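Local coordinates for protein chitinase (Paenibacillus sp. FPU-7, PDB 5GZT) that probably hydrolyses internal beta-1,4 linkages between N-acetylglucosamine units of chitin and chitodextrins at random, as a glycoside hydrolase family 18 endochitinase, at residues Val652-Tyr657 with Ala752-Thr757; Ile675-Gln680 with Arg712-Val717; Pro685-Ser690 with Tyr703-Ala708. One frame throughout, in Å; residues are numbered along the deposited sequence.

Interaction 1 of 3, residues Val652-Tyr657 with Ala752-Thr757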
loop_
_atom_site.group_PDB
_atom_site.type_symbol
_atom_site.label_atom_id
_atom_site.label_comp_id
_atom_site.label_asym_id
_atom_site.label_seq_id
_atom_site.Cartn_x
_atom_site.Cartn_y
_atom_site.Cartn_z
ATOM N N VAL B 652 -0.193 15.767 -18.131
ATOM C CA VAL B 652 -1.318 16.431 -17.518
ATOM C C VAL B 652 -2.570 15.880 -18.262
ATOM O O VAL B 652 -2.509 15.644 -19.467
ATOM C CB VAL B 652 -1.202 17.935 -17.678
ATOM C CG1 VAL B 652 -2.458 18.657 -17.148
ATOM C CG2 VAL B 652 0.017 18.535 -16.938
ATOM N N GLY B 653 -3.631 15.631 -17.522
ATOM C CA GLY B 653 -4.931 15.106 -17.975
ATOM C C GLY B 653 -6.011 16.157 -17.577
ATOM O O GLY B 653 -5.935 16.830 -16.493
ATOM N N THR B 654 -6.975 16.348 -18.474
ATOM C CA THR B 654 -8.168 17.129 -18.207
ATOM C C THR B 654 -9.513 16.449 -18.337
ATOM O O THR B 654 -9.604 15.381 -18.937
ATOM C CB THR B 654 -8.171 18.335 -19.148
ATOM O OG1 THR B 654 -8.313 17.902 -20.513
ATOM C CG2 THR B 654 -6.950 19.148 -18.980
ATOM N N SER B 655 -10.542 17.064 -17.704
ATOM C CA SER B 655 -11.924 16.713 -17.866
ATOM C C SER B 655 -12.657 18.023 -18.143
ATOM O O SER B 655 -12.052 19.073 -18.214
ATOM C CB SER B 655 -12.514 15.882 -16.697
ATOM O OG SER B 655 -12.584 16.699 -15.542
ATOM N N VAL B 656 -13.957 17.982 -18.403
ATOM C CA VAL B 656 -14.664 19.200 -18.623
ATOM C C VAL B 656 -15.790 19.344 -17.571
ATOM O O VAL B 656 -16.498 18.406 -17.242
ATOM C CB VAL B 656 -15.322 19.133 -20.024
ATOM C CG1 VAL B 656 -16.202 20.385 -20.235
ATOM C CG2 VAL B 656 -14.256 19.057 -21.089
ATOM N N TYR B 657 -15.993 20.554 -17.075
ATOM C CA TYR B 657 -17.056 20.790 -16.140
ATOM C C TYR B 657 -18.077 21.741 -16.800
ATOM O O TYR B 657 -19.279 21.575 -16.630
ATOM C CB TYR B 657 -16.457 21.507 -14.918
ATOM C CG TYR B 657 -17.495 21.882 -13.891
ATOM C CD1 TYR B 657 -17.948 20.965 -12.964
ATOM C CD2 TYR B 657 -17.937 23.142 -13.829
ATOM C CE1 TYR B 657 -18.920 21.302 -12.015
ATOM C CE2 TYR B 657 -18.913 23.503 -12.965
ATOM C CZ TYR B 657 -19.382 22.598 -12.048
ATOM O OH TYR B 657 -20.305 23.148 -11.177
ATOM N N ALA B 752 -3.175 16.594 -23.610
ATOM C CA ALA B 752 -3.719 16.529 -24.937
ATOM C C ALA B 752 -4.658 17.694 -25.069
ATOM O O ALA B 752 -5.106 18.258 -24.022
ATOM C CB ALA B 752 -4.484 15.193 -25.125
ATOM N N PRO B 753 -4.936 18.117 -26.307
ATOM C CA PRO B 753 -5.833 19.245 -26.537
ATOM C C PRO B 753 -7.279 18.887 -26.201
ATOM O O PRO B 753 -7.922 18.082 -26.839
ATOM C CB PRO B 753 -5.638 19.593 -27.983
ATOM C CG PRO B 753 -4.605 18.689 -28.504
ATOM C CD PRO B 753 -4.454 17.546 -27.595
ATOM N N ALA B 754 -7.768 19.497 -25.158
ATOM C CA ALA B 754 -9.127 19.194 -24.679
ATOM C C ALA B 754 -10.125 19.931 -25.522
ATOM O O ALA B 754 -10.015 21.112 -25.663
ATOM C CB ALA B 754 -9.267 19.715 -23.274
ATOM N N SER B 755 -11.155 19.244 -25.973
ATOM C CA SER B 755 -12.234 19.824 -26.740
ATOM C C SER B 755 -13.426 20.363 -25.885
ATOM O O SER B 755 -13.986 19.657 -25.056
ATOM C CB SER B 755 -12.806 18.682 -27.595
ATOM O OG SER B 755 -13.879 19.156 -28.431
ATOM N N VAL B 756 -13.775 21.622 -26.112
ATOM C CA VAL B 756 -15.019 22.231 -25.639
ATOM C C VAL B 756 -15.627 22.962 -26.907
ATOM O O VAL B 756 -15.034 22.868 -28.027
ATOM C CB VAL B 756 -14.784 23.190 -24.487
ATOM C CG1 VAL B 756 -14.317 22.353 -23.274
ATOM C CG2 VAL B 756 -13.721 24.161 -24.831
ATOM N N THR B 757 -16.783 23.576 -26.727
ATOM C CA THR B 757 -17.660 23.961 -27.815
ATOM C C THR B 757 -18.261 25.346 -27.691
ATOM O O THR B 757 -18.857 25.676 -26.663
ATOM C CB THR B 757 -18.713 22.935 -27.914
ATOM O OG1 THR B 757 -18.097 21.646 -28.030
ATOM C CG2 THR B 757 -19.601 23.158 -29.041
HETATM O O HOH W 1 -3.717 14.561 -21.633
HETATM O O HOH W 2 -7.035 17.021 -22.688
#

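Interaction 2 of 3, residues Ile675-Gln680 with Arg712-Val717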
loop_
_atom_site.group_PDB
_atom_site.type_symbol
_atom_site.label_atom_id
_atom_site.label_comp_id
_atom_site.label_asym_id
_atom_site.label_seq_id
_atom_site.Cartn_x
_atom_site.Cartn_y
_atom_site.Cartn_z
ATOM N N ILE B 675 -14.736 25.637 -18.264
ATOM C CA ILE B 675 -14.048 25.180 -17.092
ATOM C C ILE B 675 -13.587 23.754 -17.274
ATOM O O ILE B 675 -14.414 22.911 -17.522
ATOM C CB ILE B 675 -14.915 25.328 -15.823
ATOM C CG1 ILE B 675 -15.243 26.812 -15.582
ATOM C CG2 ILE B 675 -14.126 24.830 -14.580
ATOM C CD1 ILE B 675 -16.348 26.957 -14.494
ATOM N N LEU B 676 -12.277 23.509 -17.083
ATOM C CA LEU B 676 -11.692 22.196 -17.271
ATOM C C LEU B 676 -10.850 21.791 -16.036
ATOM O O LEU B 676 -9.665 22.237 -15.902
ATOM C CB LEU B 676 -10.798 22.174 -18.507
ATOM C CG LEU B 676 -11.482 22.528 -19.850
ATOM C CD1 LEU B 676 -11.406 24.022 -20.091
ATOM C CD2 LEU B 676 -10.874 21.843 -21.030
ATOM N N PRO B 677 -11.428 20.959 -15.195
ATOM C CA PRO B 677 -10.690 20.337 -14.077
ATOM C C PRO B 677 -9.555 19.440 -14.581
ATOM O O PRO B 677 -9.687 18.781 -15.677
ATOM C CB PRO B 677 -11.763 19.518 -13.338
ATOM C CG PRO B 677 -13.086 20.156 -13.770
ATOM C CD PRO B 677 -12.832 20.444 -15.233
ATOM N N LEU B 678 -8.461 19.418 -13.832
ATOM C CA LEU B 678 -7.425 18.484 -14.109
ATOM C C LEU B 678 -7.754 17.176 -13.441
ATOM O O LEU B 678 -8.276 17.126 -12.324
ATOM C CB LEU B 678 -6.075 19.017 -13.714
ATOM C CG LEU B 678 -5.380 19.984 -14.670
ATOM C CD1 LEU B 678 -6.100 21.291 -15.034
ATOM C CD2 LEU B 678 -4.006 20.335 -14.097
ATOM N N THR B 679 -7.491 16.091 -14.170
ATOM C CA THR B 679 -7.575 14.749 -13.726
ATOM C C THR B 679 -6.201 14.209 -13.403
ATOM O O THR B 679 -6.107 13.239 -12.706
ATOM C CB THR B 679 -8.098 13.775 -14.788
ATOM O OG1 THR B 679 -7.351 13.918 -15.978
ATOM C CG2 THR B 679 -9.474 14.137 -15.150
ATOM N N GLN B 680 -5.160 14.819 -13.880
ATOM C CA GLN B 680 -3.800 14.353 -13.584
ATOM C C GLN B 680 -2.930 15.581 -13.603
ATOM O O GLN B 680 -2.991 16.330 -14.563
ATOM C CB GLN B 680 -3.389 13.247 -14.551
ATOM C CG GLN B 680 -1.971 12.811 -14.329
ATOM C CD GLN B 680 -1.630 11.452 -14.924
ATOM O OE1 GLN B 680 -1.168 11.365 -16.080
ATOM N NE2 GLN B 680 -1.794 10.398 -14.118
ATOM N N ARG B 712 -10.954 23.370 -7.068
ATOM C CA ARG B 712 -9.649 23.176 -6.493
ATOM C C ARG B 712 -8.546 23.127 -7.533
ATOM O O ARG B 712 -7.372 23.446 -7.211
ATOM C CB ARG B 712 -9.593 21.877 -5.673
ATOM C CG ARG B 712 -9.834 20.573 -6.427
ATOM C CD ARG B 712 -10.228 19.469 -5.457
ATOM N NE ARG B 712 -10.304 18.163 -6.048
ATOM C CZ ARG B 712 -11.329 17.777 -6.879
ATOM N NH1 ARG B 712 -12.290 18.594 -7.177
ATOM N NH2 ARG B 712 -11.405 16.563 -7.412
ATOM N N ASN B 713 -8.869 22.699 -8.748
ATOM C CA ASN B 713 -7.785 22.394 -9.735
ATOM C C ASN B 713 -8.308 22.409 -11.169
ATOM O O ASN B 713 -8.286 21.385 -11.841
ATOM C CB ASN B 713 -7.267 21.040 -9.336
ATOM C CG ASN B 713 -6.081 20.585 -10.119
ATOM O OD1 ASN B 713 -5.398 21.368 -10.691
ATOM N ND2 ASN B 713 -5.856 19.242 -10.177
ATOM N N ALA B 714 -8.845 23.544 -11.607
ATOM C CA ALA B 714 -9.494 23.644 -12.918
ATOM C C ALA B 714 -9.106 24.926 -13.598
ATOM O O ALA B 714 -9.003 25.940 -12.976
ATOM C CB ALA B 714 -11.039 23.585 -12.770
ATOM N N VAL B 715 -8.924 24.872 -14.897
ATOM C CA VAL B 715 -8.716 26.006 -15.713
ATOM C C VAL B 715 -10.028 26.600 -16.124
ATOM O O VAL B 715 -10.921 25.874 -16.505
ATOM C CB VAL B 715 -7.993 25.564 -17.029
ATOM C CG1 VAL B 715 -7.907 26.723 -18.025
ATOM C CG2 VAL B 715 -6.599 25.104 -16.688
ATOM N N ALA B 716 -10.109 27.924 -16.078
ATOM C CA ALA B 716 -11.163 28.723 -16.661
ATOM C C ALA B 716 -10.637 29.421 -17.873
ATOM O O ALA B 716 -9.532 30.006 -17.840
ATOM C CB ALA B 716 -11.642 29.785 -15.701
ATOM N N VAL B 717 -11.408 29.341 -18.962
ATOM C CA VAL B 717 -11.140 30.113 -20.147
ATOM C C VAL B 717 -12.247 31.078 -20.243
ATOM O O VAL B 717 -13.363 30.667 -20.558
ATOM C CB VAL B 717 -11.026 29.257 -21.441
ATOM C CG1 VAL B 717 -10.729 30.155 -22.635
ATOM C CG2 VAL B 717 -9.976 28.174 -21.330
#

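Interaction 3 of 3, residues Pro685-Ser690 with Tyr703-Ala708. With FMT (formic acid), chain J.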
loop_
_atom_site.group_PDB
_atom_site.type_symbol
_atom_site.label_atom_id
_atom_site.label_comp_id
_atom_site.label_asym_id
_atom_site.label_seq_id
_atom_site.Cartn_x
_atom_site.Cartn_y
_atom_site.Cartn_z
ATOM N N PRO B 685 -1.580 27.507 -7.748
ATOM C CA PRO B 685 -2.761 28.209 -7.283
ATOM C C PRO B 685 -3.181 29.358 -8.201
ATOM O O PRO B 685 -4.393 29.639 -8.311
ATOM C CB PRO B 685 -2.353 28.690 -5.869
ATOM C CG PRO B 685 -1.312 27.699 -5.461
ATOM C CD PRO B 685 -0.605 27.222 -6.673
ATOM N N VAL B 686 -2.183 30.022 -8.817
ATOM C CA VAL B 686 -2.349 31.059 -9.805
ATOM C C VAL B 686 -1.525 30.673 -11.063
ATOM O O VAL B 686 -0.273 30.712 -11.015
ATOM C CB VAL B 686 -1.964 32.473 -9.307
ATOM C CG1 VAL B 686 -2.060 33.503 -10.418
ATOM C CG2 VAL B 686 -2.910 32.929 -8.172
ATOM N N ILE B 687 -2.225 30.386 -12.185
ATOM C CA ILE B 687 -1.599 30.187 -13.472
ATOM C C ILE B 687 -1.397 31.460 -14.192
ATOM O O ILE B 687 -2.023 32.466 -13.859
ATOM C CB ILE B 687 -2.361 29.189 -14.347
ATOM C CG1 ILE B 687 -3.763 29.676 -14.738
ATOM C CG2 ILE B 687 -2.524 27.890 -13.590
ATOM C CD1 ILE B 687 -4.404 28.802 -15.835
ATOM N N SER B 688 -0.525 31.425 -15.171
ATOM C CA SER B 688 -0.217 32.568 -16.058
ATOM C C SER B 688 -0.659 32.249 -17.489
ATOM O O SER B 688 -0.906 31.056 -17.829
ATOM C CB SER B 688 1.277 32.862 -16.029
ATOM O OG SER B 688 1.633 33.332 -14.716
ATOM N N ALA B 689 -0.729 33.272 -18.317
ATOM C CA ALA B 689 -1.272 33.116 -19.707
ATOM C C ALA B 689 -0.520 32.055 -20.522
ATOM O O ALA B 689 -1.106 31.336 -21.339
ATOM C CB ALA B 689 -1.194 34.476 -20.433
ATOM N N SER B 690 0.785 31.938 -20.270
ATOM C CA SER B 690 1.667 31.086 -21.080
ATOM C C SER B 690 1.514 29.619 -20.631
ATOM O O SER B 690 1.989 28.683 -21.307
ATOM C CB SER B 690 3.131 31.670 -21.082
ATOM O OG SER B 690 3.686 31.559 -19.766
ATOM N N TYR B 703 -9.966 36.520 -25.090
ATOM C CA TYR B 703 -10.222 35.594 -24.014
ATOM C C TYR B 703 -9.048 35.705 -23.076
ATOM O O TYR B 703 -7.964 36.128 -23.465
ATOM C CB TYR B 703 -10.308 34.148 -24.551
ATOM C CG TYR B 703 -9.047 33.698 -25.230
ATOM C CD1 TYR B 703 -8.831 33.920 -26.605
ATOM C CD2 TYR B 703 -8.068 33.039 -24.536
ATOM C CE1 TYR B 703 -7.658 33.508 -27.234
ATOM C CE2 TYR B 703 -6.888 32.618 -25.170
ATOM C CZ TYR B 703 -6.738 32.844 -26.517
ATOM O OH TYR B 703 -5.610 32.464 -27.108
ATOM N N THR B 704 -9.253 35.241 -21.857
ATOM C CA THR B 704 -8.137 35.103 -20.868
ATOM C C THR B 704 -8.236 33.716 -20.222
ATOM O O THR B 704 -9.316 33.027 -20.348
ATOM C CB THR B 704 -8.335 36.143 -19.754
ATOM O OG1 THR B 704 -9.610 35.961 -19.168
ATOM C CG2 THR B 704 -8.302 37.576 -20.244
ATOM N N VAL B 705 -7.145 33.228 -19.613
ATOM C CA VAL B 705 -7.197 31.981 -18.902
ATOM C C VAL B 705 -6.825 32.281 -17.440
ATOM O O VAL B 705 -6.052 33.180 -17.204
ATOM C CB VAL B 705 -6.279 30.923 -19.468
ATOM C CG1 VAL B 705 -6.599 30.724 -20.935
ATOM C CG2 VAL B 705 -4.829 31.347 -19.303
ATOM N N ALA B 706 -7.410 31.544 -16.494
ATOM C CA ALA B 706 -7.155 31.723 -15.079
ATOM C C ALA B 706 -7.557 30.414 -14.417
ATOM O O ALA B 706 -8.100 29.451 -15.062
ATOM C CB ALA B 706 -7.958 32.911 -14.488
ATOM N N ASN B 707 -7.291 30.352 -13.130
ATOM C CA ASN B 707 -7.773 29.234 -12.309
ATOM C C ASN B 707 -9.241 29.501 -12.074
ATOM O O ASN B 707 -9.595 30.576 -11.629
ATOM C CB ASN B 707 -7.092 29.209 -10.895
ATOM C CG ASN B 707 -5.609 28.913 -10.981
ATOM O OD1 ASN B 707 -5.109 27.818 -10.695
ATOM N ND2 ASN B 707 -4.931 29.848 -11.392
ATOM N N ALA B 708 -10.066 28.486 -12.238
ATOM C CA ALA B 708 -11.526 28.653 -12.017
ATOM C C ALA B 708 -11.892 28.853 -10.548
ATOM O O ALA B 708 -11.523 28.059 -9.745
ATOM C CB ALA B 708 -12.219 27.399 -12.507
HETATM C C FMT J . -3.014 30.927 -26.684
HETATM O O1 FMT J . -3.866 30.830 -25.756
HETATM O O2 FMT J . -1.658 30.764 -26.534
#

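Interaction 1 of 3, residues Val652-Tyr657 with Ala752-Thr757
The hydroxyl of Thr654 touches the methyl group of Ala754, with OG1 3.4 Å from CB, and is held at the same time by a water at 2.7 Å from OG1. That water donates a hydrogen bond to the carbonyl of Ala752, so Ala752 O, also 2.7 Å from it, is tied to the threonine. With chi1 at 66°, OG1 of Thr654 lies between the backbone N and the carbonyl carbon and faces the other segment. A second water does the same for the main chains: it donates to Val652 O at 2.7 Å and accepts from Ala752 N at 2.9 Å. No direct hydrogen bond joins the segments, although they run only 15° apart, consistent with their lying in opposite sheets of the immunoglobulin-like domain. Segment 652-657 hydrogen-bonds along strand 668-678, whereas 754-757 lies beside strand 732-738. Further along, toward Val656 and Val756, the contact is apolar. CG1 of Val756 sits in the fork of Val656, 4.0 Å from its CG2 and 4.1 Å from its CG1, the two side chains crossing obliquely. CG2 of Val656 also lies 4.0 Å from Ser755 O. Leu676 of strand 668-678 also packs on Ala754. The hydroxyl of Ser755 turns elsewhere, bonding to Asp733 and to the backbone N of Ala1012, while Val656 O receives a bond from Gln1106 NE2.

Interaction 2 of 3, residues Ile675-Gln680 with Arg712-Val717
Two antiparallel strands of the three-stranded sheet of the immunoglobulin-like domain pair here, 675-678 against 714-717. Leu676 and Val715 form the hydrogen-bonded pair: Leu676 N donates to Val715 O at 2.8 Å, and Val715 N returns a bond to Leu676 O at 2.9 Å. Ile675 with Ala716 and Pro677 with Ala714 are the flanking non-hydrogen-bonded pairs, and the latter is tight, with CA atoms 3.7 Å apart. On the face that carries Ile675 and Pro677, the methyl of Ala714 touches both, its CB 3.8 Å from Ile675 CG2 and 4.1 Å from Pro677 CG. Further on, Leu678 N donates to Asn713 O at 2.8 Å, nearly straight at 172°. The Asn713 side chain, with CG anti to its backbone N (chi1 -175°), crosses that of Leu678 at about a right angle, and ND2 lies 3.6 Å from Leu678 CB. The amide is fixed from outside, OD1 by Leu683 N and ND2 by Gly681 O. Beyond Leu678 the chain turns a corner, and Thr679 and Gln680 both face Gly653 in a classic beta bulge. On the other face Leu676 meets Val756 of strand 754-759, the hydrophobic face-to-face packing of sheets characteristic of an immunoglobulin-like beta sandwich.

Interaction 3 of 3, residues Pro685-Ser690 with Tyr703-Ala708
The touching parts of loop 685-690 and strand 703-707 run in opposite directions, 178° apart, with the CA atoms of Ile687 and Ala706 at 6.0 Å and no clear hydrogen bond between their backbones. The loop is a crossover of the immunoglobulin-like sandwich: it leaves the sheet of strand 668-678, passes along the edge strand 703-707, and enters strand 692-695 of the opposite sheet. Ile687 is the buried anchor of this passage. Its CG1 lies between the backbone N and the carbonyl carbon (chi1 65°), and the CD1 beyond it rests against the main chain of the strand, 3.8 Å from Ala706 C. The same CD1 approaches Val705 CG2 at 4.3 Å, and Val692 of the opposite sheet also touches both side chains. Val705 also touches the later part of the loop, its CG2 lying 4.0 Å from Ala689 CA and 4.2 Å from Ser688 O. At the other end Asn707 leans across to the loop, and its amide group sits beside the carbonyl of Pro685 and the backbone N of Ile687. Ser688 N is bonded to Asp691 OD2, an attachment near the start of the next strand. Tyr703, at the beginning of 703-707, binds a formic acid molecule, probably from the crystallisation liquor, which Val694 N also holds. Tyr703 OH donates to O1 of the formic acid at 2.7 Å, and that oxygen lies at the edge of the ring, in its plane, 3.6 Å from CE2.

Overall arrangement
The three contacts step across one domain that lies in sequence between two family 18 glycoside hydrolase domains. Interactions 1 and 2 touch, their centres 8 Å apart, where 652-657 runs beside 675-678: Ser655 N to Pro677 O, 2.8 Å, probably bonds the two. Interactions 2 and 3, 10 Å apart, join where 714-717 meets 703-707, with a probable bond of 2.7 Å from Ala716 N to Ala706 O. Interactions 1 and 3 do not touch; their nearest atoms are about 7 Å apart. Along the chain they nest, interaction 3 within 2 and 2 within 1. The sodium site of Glu44, Thr50, Phe52 and Ser72 lies in the N-terminal region, among parallel strands and a connecting loop.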